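Local coordinates for protein putative glycosyltransferase (GalT1) (Streptococcus parasanguinis FW213, PDB 5HEA) that probably transfers sugar from a nucleotide-activated donor, this chain being the C-terminal part, with a GT-A type glycosyltransferase domain, of a longer protein, at residues N112-E126 against S203-Q217. Sequence-based numbering, arbitrary orientation.
Sequences NGSDISVCNFNSFNE and SQITFINEGSYYYSQ
V118 CB and N120 ND2 lie at the edge of the F207 ring, in its plane, with CZ 3.8 Å from N120 ND2. The F207 ring comes near the neighbouring strand because chi1 is -180°, which sets CG opposite the backbone N. The N120 amide is turned 62° from this ring. Its ND2 also gives a straight bond of 2.9 Å to N209 OD1, in its own amide plane. The F121 and Y215 side chains run alongside each other, with their ring planes oblique at 45° and F121 CD1 3.8 Å from Y215 CB. CB of N122 rests against CE1 of the Y214 ring at 3.6 Å. A water placed rather close lies between N122 ND2, G211 O and Y214 OH; N122 OD1 takes a bond from I135 N.

S114 OG donates to T206 OG1 and accepts from Q204 NE2 at 2.9 Å, in the Q204 amide plane. S216 OG donates to E126 OE2 (2.9 Å), which is met on its anti side and also pairs with R22.

Regular bonds such as I208 N to V118 O (2.8 Å) are interrupted at N209 to S212, where inverse gamma turns centre on N209 and G211 and N120 N bonds E210 O. They resume with N122 N to Y213 O. This is a parallel strand pair with an irregular break, within the mixed central sheet of a GT-A type fold.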
ATOM      1  N   ASN A 112      15.173  -5.491  51.901  1.00 27.08           N
ATOM      2  CA  ASN A 112      16.585  -5.409  51.530  1.00 32.59           C
ATOM      3  C   ASN A 112      17.051  -4.046  51.043  1.00 31.07           C
ATOM      4  O   ASN A 112      18.245  -3.833  50.810  1.00 28.70           O
ATOM      5  CB  ASN A 112      16.929  -6.488  50.510  1.00 33.61           C
ATOM      6  CG  ASN A 112      16.954  -7.861  51.128  1.00 35.70           C
ATOM      7  OD1 ASN A 112      17.861  -8.183  51.893  1.00 32.29           O
ATOM      8  ND2 ASN A 112      15.956  -8.678  50.810  1.00 32.25           N
ATOM      9  N   GLY A 113      16.112  -3.122  50.903  1.00 31.28           N
ATOM     10  CA  GLY A 113      16.427  -1.809  50.374  1.00 33.45           C
ATOM     11  C   GLY A 113      16.866  -1.899  48.924  1.00 34.93           C
ATOM     12  O   GLY A 113      17.709  -1.128  48.466  1.00 28.96           O
ATOM     13  N   SER A 114      16.306  -2.855  48.193  1.00 26.25           N
ATOM     14  CA  SER A 114      16.631  -3.004  46.775  1.00 27.57           C
ATOM     15  C   SER A 114      15.698  -2.164  45.924  1.00 26.51           C
ATOM     16  O   SER A 114      14.672  -1.703  46.399  1.00 29.22           O
ATOM     17  CB  SER A 114      16.506  -4.465  46.353  1.00 22.87           C
ATOM     18  OG  SER A 114      17.559  -5.229  46.892  1.00 26.19           O
ATOM     19  N   ASP A 115      16.038  -1.994  44.652  1.00 26.08           N
ATOM     20  CA  ASP A 115      15.195  -1.226  43.741  1.00 26.34           C
ATOM     21  C   ASP A 115      14.346  -2.152  42.884  1.00 25.86           C
ATOM     22  O   ASP A 115      13.353  -1.730  42.293  1.00 25.38           O
ATOM     23  CB  ASP A 115      16.075  -0.372  42.848  1.00 23.17           C
ATOM     24  CG  ASP A 115      16.964   0.571  43.657  1.00 34.17           C
ATOM     25  OD1 ASP A 115      18.201   0.459  43.562  1.00 37.54           O
ATOM     26  OD2 ASP A 115      16.415   1.403  44.406  1.00 44.16           O
ATOM     27  N   ILE A 116      14.784  -3.406  42.806  1.00 23.17           N
ATOM     28  CA  ILE A 116      14.137  -4.449  42.012  1.00 24.84           C
ATOM     29  C   ILE A 116      14.260  -5.762  42.780  1.00 28.19           C
ATOM     30  O   ILE A 116      15.295  -6.022  43.396  1.00 20.23           O
ATOM     31  CB  ILE A 116      14.820  -4.610  40.629  1.00 21.05           C
ATOM     32  CG1 ILE A 116      14.782  -3.280  39.860  1.00 22.78           C
ATOM     33  CG2 ILE A 116      14.142  -5.736  39.811  1.00 16.19           C
ATOM     34  CD1 ILE A 116      15.577  -3.269  38.559  1.00 25.95           C
ATOM     35  N   SER A 117      13.199  -6.563  42.783  1.00 21.22           N
ATOM     36  CA  SER A 117      13.289  -7.945  43.231  1.00 26.99           C
ATOM     37  C   SER A 117      12.834  -8.850  42.080  1.00 25.79           C
ATOM     38  O   SER A 117      12.023  -8.451  41.240  1.00 21.73           O
ATOM     39  CB  SER A 117      12.460  -8.196  44.493  1.00 22.39           C
ATOM     40  OG  SER A 117      11.073  -8.077  44.232  1.00 23.30           O
ATOM     41  N   VAL A 118      13.385 -10.055  42.039  1.00 21.25           N
ATOM     42  CA  VAL A 118      13.180 -10.973  40.929  1.00 23.41           C
ATOM     43  C   VAL A 118      13.005 -12.353  41.521  1.00 30.75           C
ATOM     44  O   VAL A 118      13.751 -12.739  42.427  1.00 25.23           O
ATOM     45  CB  VAL A 118      14.414 -10.999  39.988  1.00 21.35           C
ATOM     46  CG1 VAL A 118      14.201 -11.976  38.809  1.00 19.76           C
ATOM     47  CG2 VAL A 118      14.753  -9.595  39.477  1.00 20.56           C
ATOM     48  N   CYS A 119      12.012 -13.095  41.045  1.00 23.53           N
ATOM     49  CA  CYS A 119      11.923 -14.503  41.422  1.00 23.57           C
ATOM     50  C   CYS A 119      12.081 -15.368  40.187  1.00 23.45           C
ATOM     51  O   CYS A 119      12.321 -14.863  39.087  1.00 24.18           O
ATOM     52  CB  CYS A 119      10.628 -14.829  42.197  1.00 20.77           C
ATOM     53  SG  CYS A 119       9.078 -14.789  41.246  1.00 27.84           S
ATOM     54  N   ASN A 120      11.952 -16.671  40.362  1.00 21.65           N
ATOM     55  CA  ASN A 120      12.148 -17.593  39.261  1.00 24.18           C
ATOM     56  C   ASN A 120      10.781 -18.098  38.805  1.00 24.63           C
ATOM     57  O   ASN A 120       9.737 -17.609  39.261  1.00 20.61           O
ATOM     58  CB  ASN A 120      13.051 -18.752  39.715  1.00 24.41           C
ATOM     59  CG  ASN A 120      13.920 -19.295  38.594  1.00 27.71           C
ATOM     60  OD1 ASN A 120      13.511 -19.338  37.433  1.00 23.80           O
ATOM     61  ND2 ASN A 120      15.132 -19.707  38.938  1.00 25.91           N
ATOM     62  N   PHE A 121      10.772 -19.067  37.902  1.00 24.17           N
ATOM     63  CA  PHE A 121       9.495 -19.633  37.472  1.00 25.18           C
ATOM     64  C   PHE A 121       9.593 -21.141  37.318  1.00 25.13           C
ATOM     65  O   PHE A 121      10.663 -21.679  37.041  1.00 23.13           O
ATOM     66  CB  PHE A 121       9.018 -18.990  36.150  1.00 25.15           C
ATOM     67  CG  PHE A 121       9.921 -19.252  34.985  1.00 28.02           C
ATOM     68  CD1 PHE A 121       9.745 -20.375  34.188  1.00 40.25           C
ATOM     69  CD2 PHE A 121      10.959 -18.388  34.690  1.00 33.24           C
ATOM     70  CE1 PHE A 121      10.585 -20.622  33.118  1.00 47.27           C
ATOM     71  CE2 PHE A 121      11.806 -18.634  33.626  1.00 44.75           C
ATOM     72  CZ  PHE A 121      11.620 -19.746  32.839  1.00 48.02           C
ATOM     73  N   ASN A 122       8.471 -21.821  37.508  1.00 24.02           N
ATOM     74  CA  ASN A 122       8.370 -23.225  37.153  1.00 22.76           C
ATOM     75  C   ASN A 122       7.456 -23.239  35.944  1.00 29.94           C
ATOM     76  O   ASN A 122       6.945 -22.193  35.552  1.00 28.26           O
ATOM     77  CB  ASN A 122       7.818 -24.054  38.320  1.00 20.63           C
ATOM     78  CG  ASN A 122       8.905 -24.486  39.288  1.00 28.17           C
ATOM     79  OD1 ASN A 122      10.033 -24.741  38.878  1.00 30.98           O
ATOM     80  ND2 ASN A 122       8.576 -24.560  40.574  1.00 31.97           N
ATOM     81  N   SER A 123       7.263 -24.391  35.328  1.00 33.73           N
ATOM     82  CA  SER A 123       6.440 -24.428  34.126  1.00 40.40           C
ATOM     83  C   SER A 123       5.231 -25.350  34.269  1.00 34.25           C
ATOM     84  O   SER A 123       5.202 -26.236  35.130  1.00 30.20           O
ATOM     85  CB  SER A 123       7.278 -24.796  32.900  1.00 34.09           C
ATOM     86  OG  SER A 123       7.958 -26.013  33.109  1.00 42.82           O
ATOM     87  N   PHE A 124       4.222 -25.096  33.439  1.00 27.65           N
ATOM     88  CA  PHE A 124       3.051 -25.950  33.331  1.00 24.71           C
ATOM     89  C   PHE A 124       2.884 -26.337  31.871  1.00 28.58           C
ATOM     90  O   PHE A 124       2.754 -25.472  31.009  1.00 32.16           O
ATOM     91  CB  PHE A 124       1.798 -25.236  33.829  1.00 22.84           C
ATOM     92  CG  PHE A 124       0.565 -26.105  33.839  1.00 28.61           C
ATOM     93  CD1 PHE A 124       0.428 -27.125  34.770  1.00 24.68           C
ATOM     94  CD2 PHE A 124      -0.457 -25.901  32.919  1.00 29.81           C
ATOM     95  CE1 PHE A 124      -0.708 -27.927  34.788  1.00 27.61           C
ATOM     96  CE2 PHE A 124      -1.600 -26.697  32.934  1.00 29.87           C
ATOM     97  CZ  PHE A 124      -1.725 -27.708  33.868  1.00 26.39           C
ATOM     98  N   ASN A 125       2.916 -27.642  31.607  1.00 26.95           N
ATOM     99  CA  ASN A 125       2.801 -28.192  30.261  1.00 23.39           C
ATOM    100  C   ASN A 125       1.317 -28.338  29.953  1.00 24.49           C
ATOM    101  O   ASN A 125       0.677 -29.213  30.512  1.00 22.57           O
ATOM    102  CB  ASN A 125       3.496 -29.563  30.230  1.00 31.94           C
ATOM    103  CG  ASN A 125       3.416 -30.267  28.863  1.00 44.24           C
ATOM    104  OD1 ASN A 125       2.466 -30.103  28.099  1.00 39.36           O
ATOM    105  ND2 ASN A 125       4.424 -31.078  28.571  1.00 51.19           N
ATOM    106  N   GLU A 126       0.779 -27.485  29.077  1.00 27.08           N
ATOM    107  CA  GLU A 126      -0.657 -27.507  28.756  1.00 35.78           C
ATOM    108  C   GLU A 126      -1.090 -28.777  28.033  1.00 38.11           C
ATOM    109  O   GLU A 126      -2.221 -29.255  28.208  1.00 30.25           O
ATOM    110  CB  GLU A 126      -1.039 -26.309  27.888  1.00 32.56           C
ATOM    111  CG  GLU A 126      -0.845 -24.958  28.553  1.00 37.08           C
ATOM    112  CD  GLU A 126      -1.889 -24.655  29.615  1.00 38.40           C
ATOM    113  OE1 GLU A 126      -2.921 -25.367  29.693  1.00 41.07           O
ATOM    114  OE2 GLU A 126      -1.673 -23.695  30.376  1.00 45.47           O
ATOM    115  N   SER A 203      20.357   0.218  41.933  1.00 27.28           N
ATOM    116  CA  SER A 203      21.582   0.176  42.741  1.00 33.28           C
ATOM    117  C   SER A 203      21.826  -1.238  43.256  1.00 31.92           C
ATOM    118  O   SER A 203      22.965  -1.690  43.340  1.00 34.71           O
ATOM    119  CB  SER A 203      21.487   1.129  43.943  1.00 40.50           C
ATOM    120  OG  SER A 203      21.538   2.486  43.536  1.00 50.78           O
ATOM    121  N   GLN A 204      20.740  -1.928  43.599  1.00 25.78           N
ATOM    122  CA  GLN A 204      20.814  -3.286  44.117  1.00 22.37           C
ATOM    123  C   GLN A 204      19.581  -4.074  43.704  1.00 26.08           C
ATOM    124  O   GLN A 204      18.466  -3.547  43.668  1.00 25.08           O
ATOM    125  CB  GLN A 204      20.922  -3.284  45.643  1.00 23.03           C
ATOM    126  CG  GLN A 204      20.913  -4.681  46.268  1.00 27.31           C
ATOM    127  CD  GLN A 204      21.084  -4.642  47.777  1.00 28.88           C
ATOM    128  OE1 GLN A 204      22.204  -4.548  48.286  1.00 31.82           O
ATOM    129  NE2 GLN A 204      19.971  -4.701  48.497  1.00 28.65           N
ATOM    130  N   ILE A 205      19.791  -5.346  43.401  1.00 23.45           N
ATOM    131  CA  ILE A 205      18.715  -6.221  42.990  1.00 23.82           C
ATOM    132  C   ILE A 205      18.684  -7.431  43.917  1.00 26.28           C
ATOM    133  O   ILE A 205      19.730  -7.974  44.256  1.00 26.80           O
ATOM    134  CB  ILE A 205      18.937  -6.661  41.541  1.00 24.09           C
ATOM    135  CG1 ILE A 205      18.992  -5.410  40.639  1.00 25.44           C
ATOM    136  CG2 ILE A 205      17.870  -7.666  41.122  1.00 27.00           C
ATOM    137  CD1 ILE A 205      19.256  -5.698  39.167  1.00 28.73           C
ATOM    138  N   THR A 206      17.487  -7.836  44.345  1.00 22.00           N
ATOM    139  CA  THR A 206      17.347  -9.023  45.182  1.00 27.48           C
ATOM    140  C   THR A 206      16.708 -10.159  44.385  1.00 29.97           C
ATOM    141  O   THR A 206      15.644  -9.987  43.786  1.00 26.93           O
ATOM    142  CB  THR A 206      16.506  -8.739  46.437  1.00 26.32           C
ATOM    143  OG1 THR A 206      17.145  -7.719  47.217  1.00 25.84           O
ATOM    144  CG2 THR A 206      16.359 -10.007  47.284  1.00 26.01           C
ATOM    145  N   PHE A 207      17.371 -11.312  44.367  1.00 22.73           N
ATOM    146  CA  PHE A 207      16.842 -12.489  43.684  1.00 24.48           C
ATOM    147  C   PHE A 207      16.338 -13.510  44.690  1.00 31.06           C
ATOM    148  O   PHE A 207      17.047 -13.832  45.652  1.00 25.05           O
ATOM    149  CB  PHE A 207      17.921 -13.130  42.799  1.00 25.51           C
ATOM    150  CG  PHE A 207      17.442 -14.353  42.054  1.00 22.20           C
ATOM    151  CD1 PHE A 207      16.531 -14.232  41.014  1.00 26.03           C
ATOM    152  CD2 PHE A 207      17.900 -15.613  42.388  1.00 26.16           C
ATOM    153  CE1 PHE A 207      16.092 -15.340  40.330  1.00 23.70           C
ATOM    154  CE2 PHE A 207      17.454 -16.737  41.711  1.00 24.25           C
ATOM    155  CZ  PHE A 207      16.554 -16.599  40.680  1.00 24.26           C
ATOM    156  N   ILE A 208      15.120 -14.016  44.483  1.00 19.63           N
ATOM    157  CA  ILE A 208      14.649 -15.166  45.266  1.00 25.01           C
ATOM    158  C   ILE A 208      14.454 -16.376  44.360  1.00 30.35           C
ATOM    159  O   ILE A 208      13.660 -16.330  43.410  1.00 27.52           O
ATOM    160  CB  ILE A 208      13.353 -14.877  46.082  1.00 36.68           C
ATOM    161  CG1 ILE A 208      12.380 -14.027  45.286  1.00 33.59           C
ATOM    162  CG2 ILE A 208      13.680 -14.143  47.372  1.00 46.38           C
ATOM    163  CD1 ILE A 208      11.101 -13.708  46.026  1.00 35.33           C
ATOM    164  N   ASN A 209      15.194 -17.449  44.641  1.00 23.40           N
ATOM    165  CA  ASN A 209      15.137 -18.646  43.816  1.00 27.07           C
ATOM    166  C   ASN A 209      13.962 -19.542  44.172  1.00 29.61           C
ATOM    167  O   ASN A 209      14.140 -20.653  44.670  1.00 29.01           O
ATOM    168  CB  ASN A 209      16.434 -19.456  43.875  1.00 25.92           C
ATOM    169  CG  ASN A 209      16.570 -20.407  42.692  1.00 29.26           C
ATOM    170  OD1 ASN A 209      16.187 -20.060  41.576  1.00 27.08           O
ATOM    171  ND2 ASN A 209      17.083 -21.616  42.935  1.00 28.59           N
ATOM    172  N   GLU A 210      12.761 -19.040  43.919  1.00 27.39           N
ATOM    173  CA  GLU A 210      11.548 -19.828  44.082  1.00 29.11           C
ATOM    174  C   GLU A 210      10.740 -19.725  42.788  1.00 27.34           C
ATOM    175  O   GLU A 210      10.655 -18.651  42.180  1.00 29.18           O
ATOM    176  CB  GLU A 210      10.730 -19.324  45.275  1.00 25.46           C
ATOM    177  CG  GLU A 210      10.350 -17.850  45.195  1.00 38.62           C
ATOM    178  CD  GLU A 210       9.531 -17.384  46.396  1.00 52.63           C
ATOM    179  OE1 GLU A 210      10.016 -17.532  47.541  1.00 49.95           O
ATOM    180  OE2 GLU A 210       8.405 -16.868  46.191  1.00 52.21           O
ATOM    181  N   GLY A 211      10.165 -20.840  42.352  1.00 30.12           N
ATOM    182  CA  GLY A 211       9.361 -20.846  41.141  1.00 32.63           C
ATOM    183  C   GLY A 211       7.906 -20.558  41.472  1.00 32.98           C
ATOM    184  O   GLY A 211       7.067 -21.447  41.399  1.00 30.70           O
ATOM    185  N   SER A 212       7.608 -19.316  41.846  1.00 27.42           N
ATOM    186  CA  SER A 212       6.269 -18.946  42.295  1.00 27.26           C
ATOM    187  C   SER A 212       5.405 -18.457  41.140  1.00 22.54           C
ATOM    188  O   SER A 212       4.188 -18.285  41.275  1.00 25.57           O
ATOM    189  CB  SER A 212       6.363 -17.864  43.360  1.00 35.18           C
ATOM    190  OG  SER A 212       7.059 -18.361  44.488  1.00 45.31           O
ATOM    191  N   TYR A 213       6.056 -18.227  40.010  1.00 20.52           N
ATOM    192  CA  TYR A 213       5.370 -17.878  38.768  1.00 24.98           C
ATOM    193  C   TYR A 213       5.355 -19.129  37.896  1.00 27.58           C
ATOM    194  O   TYR A 213       6.365 -19.838  37.813  1.00 24.42           O
ATOM    195  CB  TYR A 213       6.139 -16.754  38.074  1.00 18.95           C
ATOM    196  CG  TYR A 213       5.482 -16.177  36.821  1.00 19.46           C
ATOM    197  CD1 TYR A 213       5.616 -16.810  35.587  1.00 20.71           C
ATOM    198  CD2 TYR A 213       4.768 -14.984  36.875  1.00 19.83           C
ATOM    199  CE1 TYR A 213       5.036 -16.273  34.421  1.00 24.08           C
ATOM    200  CE2 TYR A 213       4.170 -14.441  35.726  1.00 20.17           C
ATOM    201  CZ  TYR A 213       4.312 -15.092  34.504  1.00 15.88           C
ATOM    202  OH  TYR A 213       3.741 -14.561  33.359  1.00 22.11           O
ATOM    203  N   TYR A 214       4.216 -19.408  37.259  1.00 24.42           N
ATOM    204  CA  TYR A 214       4.089 -20.565  36.373  1.00 25.86           C
ATOM    205  C   TYR A 214       3.948 -20.164  34.902  1.00 25.59           C
ATOM    206  O   TYR A 214       3.002 -19.478  34.509  1.00 22.92           O
ATOM    207  CB  TYR A 214       2.945 -21.482  36.827  1.00 27.93           C
ATOM    208  CG  TYR A 214       3.250 -22.144  38.161  1.00 30.15           C
ATOM    209  CD1 TYR A 214       4.106 -23.239  38.232  1.00 28.84           C
ATOM    210  CD2 TYR A 214       2.708 -21.655  39.346  1.00 30.22           C
ATOM    211  CE1 TYR A 214       4.408 -23.836  39.449  1.00 28.66           C
ATOM    212  CE2 TYR A 214       3.007 -22.239  40.566  1.00 34.02           C
ATOM    213  CZ  TYR A 214       3.859 -23.328  40.606  1.00 38.49           C
ATOM    214  OH  TYR A 214       4.159 -23.928  41.808  1.00 42.60           O
ATOM    215  N   TYR A 215       4.925 -20.597  34.112  1.00 23.34           N
ATOM    216  CA  TYR A 215       5.010 -20.296  32.694  1.00 22.92           C
ATOM    217  C   TYR A 215       4.266 -21.400  31.943  1.00 31.92           C
ATOM    218  O   TYR A 215       4.657 -22.567  31.990  1.00 29.27           O
ATOM    219  CB  TYR A 215       6.487 -20.258  32.265  1.00 23.59           C
ATOM    220  CG  TYR A 215       6.721 -19.953  30.806  1.00 28.82           C
ATOM    221  CD1 TYR A 215       6.811 -20.972  29.867  1.00 37.71           C
ATOM    222  CD2 TYR A 215       6.851 -18.643  30.364  1.00 34.53           C
ATOM    223  CE1 TYR A 215       7.023 -20.695  28.527  1.00 34.83           C
ATOM    224  CE2 TYR A 215       7.059 -18.354  29.026  1.00 36.78           C
ATOM    225  CZ  TYR A 215       7.146 -19.384  28.116  1.00 42.05           C
ATOM    226  OH  TYR A 215       7.356 -19.099  26.788  1.00 44.06           O
ATOM    227  N   SER A 216       3.181 -21.028  31.272  1.00 27.43           N
ATOM    228  CA  SER A 216       2.403 -21.971  30.485  1.00 31.00           C
ATOM    229  C   SER A 216       3.141 -22.334  29.204  1.00 32.46           C
ATOM    230  O   SER A 216       3.463 -21.468  28.394  1.00 34.20           O
ATOM    231  CB  SER A 216       1.051 -21.363  30.138  1.00 36.21           C
ATOM    232  OG  SER A 216       0.421 -22.096  29.111  1.00 49.17           O
ATOM    233  N   GLN A 217       3.398 -23.624  29.022  1.00 34.19           N
ATOM    234  CA  GLN A 217       4.172 -24.100  27.884  1.00 38.11           C
ATOM    235  C   GLN A 217       3.302 -25.007  27.007  1.00 42.72           C
ATOM    236  O   GLN A 217       2.686 -25.945  27.510  1.00 34.34           O
ATOM    237  CB  GLN A 217       5.374 -24.867  28.421  1.00 43.01           C
ATOM    238  CG  GLN A 217       6.296 -25.440  27.391  1.00 58.73           C
ATOM    239  CD  GLN A 217       7.283 -26.405  28.013  1.00 75.43           C
ATOM    240  OE1 GLN A 217       6.944 -27.139  28.946  1.00 81.76           O
ATOM    241  NE2 GLN A 217       8.513 -26.409  27.507  1.00 78.53           N
TER
HETATM  242  O   HOH W   1       6.844 -23.779  42.235  1.00 37.01           O